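Local coordinates for alpha-actinin-like protein 1 (Schizosaccharomyces pombe, PDB 5BVR) that binds actin filaments through this N-terminal actin-binding domain and takes part in forming and organising the actin ring during cytokinesis, at residues 46-60 and 73-85. Sequence-based numbering, arbitrary orientation.
Sequences IQLLEIIGDENLGRY and NVNKALEYIKSKG
Leu49 packs tightly against Ala77, Tyr80 and Ile81: its CD1 lies 3.7 Å from Ala77 CB, and its CD2 branch meets Ile81 CG1 at 3.7 Å, the two side chains crossing at about a right angle. One turn earlier, Ile46 CD1 reaches Asn73 CB (3.9 Å), while Asn73 ND2 turns to the backbone oxygens of Asp41 and Asn61. The axes of helix segments 46-53 and 73-83 come within 10.0 Å, their directions 27° apart, within the all-helical first calponin-homology domain of the actin-binding tandem; Leu111 of helix 101-117 also touches Leu49. Toward solvent, loop 54-60 meets the helix with mixed contacts. Tyr80, its CG anti to the backbone N (chi1 173°), sends its ring between Leu57 CD1, a CH-pi contact over one face, and Lys84 CG over the other. Its OH donates to Glu55 OE2 (2.6 Å) from well above the carboxylate plane, and Lys84 NZ adds a weak, 3.4 Å salt bridge to the same oxygen. A phenylalanine here would probably cost Glu55 OE2 its short hydroxyl bond, leaving the carboxylate less firmly placed. Lys76, bent at chi4 (75°), brings NZ doubtfully close to Leu57 O, with a weak bond to Arg59 O.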
# COMPACT_ATOMS: atom_id res chain seq x y z
N ILE A 46 -10.18 -4.32 13.49
CA ILE A 46 -9.48 -4.34 14.77
C ILE A 46 -8.17 -5.09 14.67
O ILE A 46 -7.13 -4.61 15.14
CB ILE A 46 -10.37 -4.95 15.85
CG1 ILE A 46 -11.49 -3.98 16.20
CG2 ILE A 46 -9.55 -5.33 17.12
CD1 ILE A 46 -12.61 -4.61 17.03
N GLN A 47 -8.21 -6.27 14.07
CA GLN A 47 -7.00 -7.07 13.93
C GLN A 47 -5.95 -6.34 13.08
O GLN A 47 -4.76 -6.35 13.44
CB GLN A 47 -7.34 -8.44 13.36
CG GLN A 47 -8.17 -9.28 14.35
CD GLN A 47 -8.62 -10.62 13.81
OE1 GLN A 47 -8.97 -10.76 12.64
NE2 GLN A 47 -8.62 -11.62 14.67
N LEU A 48 -6.35 -5.73 11.98
CA LEU A 48 -5.42 -4.90 11.19
C LEU A 48 -4.72 -3.86 12.08
O LEU A 48 -3.49 -3.71 12.04
CB LEU A 48 -6.13 -4.19 10.04
CG LEU A 48 -5.23 -3.26 9.21
CD1 LEU A 48 -4.23 -4.05 8.39
CD2 LEU A 48 -6.09 -2.38 8.31
N LEU A 49 -5.50 -3.15 12.88
CA LEU A 49 -4.97 -2.08 13.71
C LEU A 49 -3.96 -2.60 14.73
O LEU A 49 -2.94 -1.97 14.98
CB LEU A 49 -6.10 -1.32 14.39
CG LEU A 49 -6.96 -0.50 13.44
CD1 LEU A 49 -8.26 -0.06 14.13
CD2 LEU A 49 -6.21 0.72 12.89
N GLU A 50 -4.23 -3.77 15.30
CA GLU A 50 -3.29 -4.37 16.24
C GLU A 50 -1.96 -4.64 15.55
O GLU A 50 -0.89 -4.40 16.12
CB GLU A 50 -3.86 -5.66 16.82
CG GLU A 50 -4.98 -5.40 17.83
CD GLU A 50 -5.50 -6.66 18.49
OE1 GLU A 50 -5.52 -7.73 17.83
OE2 GLU A 50 -5.90 -6.57 19.68
N ILE A 51 -2.03 -5.09 14.30
CA ILE A 51 -0.86 -5.46 13.52
C ILE A 51 -0.04 -4.24 13.11
O ILE A 51 1.18 -4.17 13.37
CB ILE A 51 -1.26 -6.28 12.27
CG1 ILE A 51 -1.91 -7.61 12.70
CG2 ILE A 51 -0.04 -6.55 11.36
CD1 ILE A 51 -2.60 -8.35 11.59
N ILE A 52 -0.67 -3.28 12.46
CA ILE A 52 0.07 -2.13 11.95
C ILE A 52 0.41 -1.13 13.05
O ILE A 52 1.38 -0.37 12.93
CB ILE A 52 -0.64 -1.45 10.76
CG1 ILE A 52 -1.98 -0.81 11.20
CG2 ILE A 52 -0.88 -2.46 9.64
CD1 ILE A 52 -2.79 -0.16 10.08
N GLY A 53 -0.39 -1.13 14.11
CA GLY A 53 -0.18 -0.25 15.25
C GLY A 53 0.68 -0.84 16.36
O GLY A 53 1.05 -0.12 17.28
N ASP A 54 0.98 -2.14 16.28
CA ASP A 54 1.80 -2.82 17.30
C ASP A 54 1.20 -2.62 18.68
O ASP A 54 1.89 -2.27 19.64
CB ASP A 54 3.25 -2.33 17.23
CG ASP A 54 4.17 -3.10 18.17
OD1 ASP A 54 3.89 -4.28 18.45
OD2 ASP A 54 5.16 -2.49 18.63
N GLU A 55 -0.09 -2.85 18.79
CA GLU A 55 -0.77 -2.72 20.07
C GLU A 55 -1.86 -3.76 20.24
O GLU A 55 -2.46 -4.22 19.29
CB GLU A 55 -1.37 -1.33 20.23
CG GLU A 55 -0.36 -0.23 20.33
CD GLU A 55 -1.02 1.11 20.50
OE1 GLU A 55 -1.72 1.29 21.52
OE2 GLU A 55 -0.86 1.97 19.60
N ASN A 56 -2.11 -4.12 21.49
CA ASN A 56 -3.20 -4.99 21.83
C ASN A 56 -4.40 -4.12 22.12
O ASN A 56 -4.39 -3.34 23.08
CB ASN A 56 -2.83 -5.77 23.07
CG ASN A 56 -3.78 -6.90 23.36
OD1 ASN A 56 -5.00 -6.75 23.28
ND2 ASN A 56 -3.23 -8.06 23.69
N LEU A 57 -5.44 -4.24 21.30
CA LEU A 57 -6.63 -3.42 21.45
C LEU A 57 -7.60 -4.02 22.47
O LEU A 57 -8.65 -3.45 22.74
CB LEU A 57 -7.31 -3.20 20.08
CG LEU A 57 -6.92 -1.94 19.29
CD1 LEU A 57 -5.43 -1.87 19.04
CD2 LEU A 57 -7.68 -1.86 17.97
N GLY A 58 -7.26 -5.17 23.05
CA GLY A 58 -8.07 -5.76 24.11
C GLY A 58 -9.31 -6.49 23.61
O GLY A 58 -9.36 -6.96 22.48
N ARG A 59 -10.31 -6.62 24.47
CA ARG A 59 -11.43 -7.48 24.15
C ARG A 59 -12.43 -6.81 23.20
O ARG A 59 -12.59 -5.59 23.19
CB ARG A 59 -12.12 -8.00 25.42
CG ARG A 59 -11.79 -9.48 25.66
CD ARG A 59 -12.35 -10.01 26.97
NE ARG A 59 -13.60 -9.35 27.34
CZ ARG A 59 -13.71 -8.42 28.29
NH1 ARG A 59 -12.66 -8.03 29.00
NH2 ARG A 59 -14.90 -7.89 28.53
N TYR A 60 -13.04 -7.62 22.37
CA TYR A 60 -14.08 -7.15 21.46
C TYR A 60 -15.00 -8.32 21.19
O TYR A 60 -14.76 -9.42 21.69
CB TYR A 60 -13.48 -6.59 20.18
CG TYR A 60 -12.60 -7.56 19.44
CD1 TYR A 60 -11.24 -7.63 19.72
CD2 TYR A 60 -13.11 -8.41 18.47
CE1 TYR A 60 -10.42 -8.52 19.06
CE2 TYR A 60 -12.29 -9.29 17.79
CZ TYR A 60 -10.94 -9.35 18.09
OH TYR A 60 -10.09 -10.21 17.44
N ASN A 73 -17.84 -3.04 17.78
CA ASN A 73 -16.51 -3.37 17.27
C ASN A 73 -15.96 -2.27 16.39
O ASN A 73 -14.82 -1.84 16.56
CB ASN A 73 -16.48 -4.69 16.48
CG ASN A 73 -16.60 -5.93 17.36
OD1 ASN A 73 -16.50 -5.86 18.58
ND2 ASN A 73 -16.78 -7.07 16.72
N VAL A 74 -16.77 -1.78 15.46
CA VAL A 74 -16.27 -0.77 14.57
C VAL A 74 -15.95 0.52 15.33
O VAL A 74 -14.95 1.19 15.05
CB VAL A 74 -17.27 -0.51 13.42
CG1 VAL A 74 -16.82 0.66 12.59
CG2 VAL A 74 -17.38 -1.73 12.54
N ASN A 75 -16.81 0.87 16.29
CA ASN A 75 -16.61 2.07 17.08
C ASN A 75 -15.28 1.95 17.86
O ASN A 75 -14.54 2.93 17.96
CB ASN A 75 -17.79 2.30 18.01
CG ASN A 75 -17.69 3.60 18.78
OD1 ASN A 75 -17.73 4.68 18.20
ND2 ASN A 75 -17.57 3.49 20.09
N LYS A 76 -14.99 0.76 18.38
CA LYS A 76 -13.70 0.53 19.05
C LYS A 76 -12.54 0.85 18.11
O LYS A 76 -11.60 1.55 18.49
CB LYS A 76 -13.62 -0.93 19.51
CG LYS A 76 -12.33 -1.31 20.19
CD LYS A 76 -12.41 -2.76 20.63
CE LYS A 76 -11.11 -3.25 21.18
NZ LYS A 76 -10.91 -2.69 22.54
N ALA A 77 -12.62 0.36 16.88
CA ALA A 77 -11.58 0.63 15.89
C ALA A 77 -11.44 2.11 15.60
O ALA A 77 -10.33 2.64 15.55
CB ALA A 77 -11.88 -0.12 14.62
N LEU A 78 -12.57 2.78 15.37
CA LEU A 78 -12.54 4.19 15.02
C LEU A 78 -12.00 5.01 16.17
O LEU A 78 -11.22 5.94 15.94
CB LEU A 78 -13.93 4.67 14.57
CG LEU A 78 -14.53 3.99 13.34
CD1 LEU A 78 -15.85 4.64 12.97
CD2 LEU A 78 -13.59 4.03 12.16
N GLU A 79 -12.37 4.66 17.39
CA GLU A 79 -11.88 5.40 18.53
C GLU A 79 -10.37 5.22 18.65
O GLU A 79 -9.66 6.19 18.96
CB GLU A 79 -12.61 4.99 19.81
CG GLU A 79 -14.04 5.54 19.86
CD GLU A 79 -14.09 7.06 19.72
OE1 GLU A 79 -13.28 7.74 20.39
OE2 GLU A 79 -14.92 7.56 18.94
N TYR A 80 -9.86 4.02 18.38
CA TYR A 80 -8.40 3.80 18.40
C TYR A 80 -7.71 4.70 17.36
O TYR A 80 -6.72 5.38 17.65
CB TYR A 80 -8.06 2.33 18.17
CG TYR A 80 -6.57 2.12 18.03
CD1 TYR A 80 -5.74 2.08 19.15
CD2 TYR A 80 -5.98 2.03 16.77
CE1 TYR A 80 -4.38 1.92 19.01
CE2 TYR A 80 -4.62 1.86 16.63
CZ TYR A 80 -3.83 1.81 17.76
OH TYR A 80 -2.47 1.64 17.60
N ILE A 81 -8.25 4.70 16.15
CA ILE A 81 -7.70 5.52 15.07
C ILE A 81 -7.66 7.01 15.45
O ILE A 81 -6.63 7.69 15.28
CB ILE A 81 -8.49 5.27 13.78
CG1 ILE A 81 -8.26 3.83 13.32
CG2 ILE A 81 -8.07 6.26 12.68
CD1 ILE A 81 -9.22 3.37 12.20
N LYS A 82 -8.76 7.49 16.02
CA LYS A 82 -8.84 8.87 16.48
C LYS A 82 -7.81 9.14 17.58
O LYS A 82 -7.17 10.19 17.59
CB LYS A 82 -10.25 9.16 16.99
CG LYS A 82 -10.46 10.58 17.46
CD LYS A 82 -11.90 10.80 17.93
CE LYS A 82 -12.11 12.23 18.43
NZ LYS A 82 -13.50 12.45 18.92
N SER A 83 -7.66 8.19 18.50
CA SER A 83 -6.72 8.34 19.62
C SER A 83 -5.28 8.53 19.17
O SER A 83 -4.46 9.07 19.91
CB SER A 83 -6.81 7.14 20.56
OG SER A 83 -6.01 6.06 20.10
N LYS A 84 -4.98 8.06 17.96
CA LYS A 84 -3.65 8.21 17.38
C LYS A 84 -3.53 9.47 16.53
O LYS A 84 -2.53 9.66 15.83
CB LYS A 84 -3.30 6.98 16.53
CG LYS A 84 -3.38 5.64 17.28
CD LYS A 84 -2.20 5.39 18.21
CE LYS A 84 -0.95 5.00 17.43
NZ LYS A 84 0.25 4.88 18.31
N GLY A 85 -4.53 10.34 16.59
CA GLY A 85 -4.49 11.61 15.88
C GLY A 85 -4.79 11.57 14.40
O GLY A 85 -4.47 12.51 13.67
O HOH W 1 1.47 2.46 16.86